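Local coordinates for phenylacetic acid degradation-related protein (Ralstonia eutropha JMP134, PDB 2PIM), which probably hydrolyses fatty acyl-CoA thioesters, as a putative thioesterase of the hotdog-fold superfamily, at residues L86-S91 with A131-M136. Residues are numbered along the deposited sequence; the frame is centred on the assembly and turned at random.
Sequences LNLNLS and ATATCM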
loop_
_atom_site.group_PDB
_atom_site.type_symbol
_atom_site.label_atom_id
_atom_site.label_comp_id
_atom_site.label_asym_id
_atom_site.label_seq_id
_atom_site.Cartn_x
_atom_site.Cartn_y
_atom_site.Cartn_z
ATOM N N LEU A 86 12.921 1.363 -0.698
ATOM C CA LEU A 86 13.441 0.238 0.058
ATOM C C LEU A 86 12.525 -0.087 1.208
ATOM O O LEU A 86 12.292 -1.253 1.509
ATOM C CB LEU A 86 14.817 0.562 0.616
ATOM C CG LEU A 86 15.879 0.923 -0.403
ATOM C CD1 LEU A 86 17.206 1.169 0.304
ATOM C CD2 LEU A 86 16.075 -0.157 -1.475
ATOM N N ASN A 87 12.023 0.948 1.862
ATOM C CA ASN A 87 11.129 0.810 2.995
ATOM C C ASN A 87 10.118 1.924 2.879
ATOM O O ASN A 87 10.467 3.021 2.381
ATOM C CB ASN A 87 11.911 0.956 4.337
ATOM C CG ASN A 87 11.051 0.618 5.583
ATOM O OD1 ASN A 87 10.497 1.519 6.231
ATOM N ND2 ASN A 87 11.013 -0.699 5.963
ATOM N N LEU A 88 8.879 1.633 3.307
ATOM C CA LEU A 88 7.809 2.616 3.400
ATOM C C LEU A 88 7.030 2.337 4.706
ATOM O O LEU A 88 6.543 1.258 4.895
ATOM C CB LEU A 88 6.874 2.460 2.205
ATOM C CG LEU A 88 5.658 3.376 2.014
ATOM C CD1 LEU A 88 6.035 4.835 1.931
ATOM C CD2 LEU A 88 4.933 2.964 0.763
ATOM N N ASN A 89 6.997 3.293 5.622
ATOM C CA ASN A 89 6.304 3.120 6.867
ATOM C C ASN A 89 5.064 3.967 6.800
ATOM O O ASN A 89 5.156 5.170 6.557
ATOM C CB ASN A 89 7.175 3.526 8.075
ATOM C CG ASN A 89 6.459 3.279 9.415
ATOM O OD1 ASN A 89 5.833 4.175 9.951
ATOM N ND2 ASN A 89 6.537 2.060 9.929
ATOM N N LEU A 90 3.917 3.344 7.039
ATOM C CA LEU A 90 2.615 3.969 6.877
ATOM C C LEU A 90 1.925 4.050 8.218
ATOM O O LEU A 90 1.932 3.095 8.945
ATOM C CB LEU A 90 1.723 3.100 5.984
ATOM C CG LEU A 90 2.279 2.837 4.597
ATOM C CD1 LEU A 90 1.378 1.806 3.895
ATOM C CD2 LEU A 90 2.437 4.111 3.773
ATOM N N SER A 91 1.356 5.214 8.521
ATOM C CA SER A 91 0.606 5.444 9.723
ATOM C C SER A 91 -0.755 5.872 9.243
ATOM O O SER A 91 -0.878 6.771 8.378
ATOM C CB SER A 91 1.235 6.554 10.603
ATOM O OG SER A 91 2.556 6.235 11.001
ATOM N N ALA A 131 3.266 8.871 5.726
ATOM C CA ALA A 131 4.314 7.963 5.367
ATOM C C ALA A 131 5.725 8.534 5.516
ATOM O O ALA A 131 5.959 9.738 5.385
ATOM C CB ALA A 131 4.157 7.526 3.942
ATOM N N THR A 132 6.663 7.608 5.701
ATOM C CA THR A 132 8.074 7.841 5.568
ATOM C C THR A 132 8.606 6.827 4.569
ATOM O O THR A 132 8.432 5.620 4.756
ATOM C CB THR A 132 8.742 7.621 6.976
ATOM O OG1 THR A 132 8.350 8.697 7.840
ATOM C CG2 THR A 132 10.248 7.578 6.869
ATOM N N ALA A 133 9.266 7.305 3.538
ATOM C CA ALA A 133 9.885 6.468 2.524
ATOM C C ALA A 133 11.377 6.620 2.564
ATOM O O ALA A 133 11.886 7.734 2.655
ATOM C CB ALA A 133 9.407 6.877 1.150
ATOM N N THR A 134 12.073 5.490 2.514
ATOM C CA THR A 134 13.512 5.440 2.291
ATOM C C THR A 134 13.761 4.902 0.906
ATOM O O THR A 134 13.368 3.784 0.622
ATOM C CB THR A 134 14.161 4.501 3.310
ATOM O OG1 THR A 134 13.813 4.957 4.607
ATOM C CG2 THR A 134 15.642 4.465 3.147
ATOM N N CYS A 135 14.393 5.704 0.062
ATOM C CA CYS A 135 14.537 5.436 -1.359
ATOM C C CYS A 135 15.993 5.467 -1.730
ATOM O O CYS A 135 16.730 6.280 -1.216
ATOM C CB CYS A 135 13.844 6.514 -2.195
ATOM S SG CYS A 135 12.118 6.697 -1.798
HETATM N N MSE A 136 16.413 4.573 -2.607
HETATM C CA MSE A 136 17.779 4.599 -3.118
HETATM C C MSE A 136 17.672 5.020 -4.554
HETATM O O MSE A 136 16.629 4.806 -5.164
HETATM C CB MSE A 136 18.374 3.202 -3.065
HETATM C CG MSE A 136 19.885 3.123 -3.170
HETATM SE SE MSE A 136 20.351 1.226 -3.150
HETATM C CE MSE A 136 21.204 0.958 -1.600
HETATM O O HOH W 1 11.125 4.421 5.697
#
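The carboxamides of Asn87 and Asn89 stand on one face of the sheet, together with Thr132 and Thr134. In both asparagines CG is anti to the backbone N (chi1 -172° and -177°), carrying the amide out from the sheet. A water on this face bridges the strands. It donates to Asn87 OD1 at 3.0 Å and to Thr132 O, and it accepts from Thr134 OG1. The amide ends reach the dimer interface: Asn87 ND2 bonds Asn89 OD1 of the second subunit, and vice versa. On the other face Leu88, Leu90, Ala131 and Ala133 pack against helix 58-75. Leu88 CD1 sits 3.8 Å from Ala131 CB and also meets Ala133 CB. Leu90 CD2 reaches Ala131 CB, directly opposite in a non-hydrogen-bonded pair.

The strands are antiparallel, in a hotdog fold whose sheet wraps the helix. Strand 84-92 also pairs with the second subunit, extending the sheet. Asn89 and Thr132 form a regular hydrogen-bonded pair. Asn89 N meets Thr132 O at 2.9 Å, in the carbonyl plane, and Thr132 N returns a bond to Asn89 O. The pattern changes at Thr134, where Leu86 and Asn87 make a classic beta bulge. Thr134 O takes Leu86 N at 2.8 Å, nearly along the C=O axis, and Asn87 N weakly at 3.4 Å. Leu86 psi is -41°, which turns Leu86 N and Asn87 N both toward Thr134 O. Thr134 N bonds Asn87 O at 2.9 Å from above the carbonyl plane. From the bulge, Leu86 CD1 touches CB of the selenomethionine Met136 at 4.1 Å, the two side chains crossing obliquely.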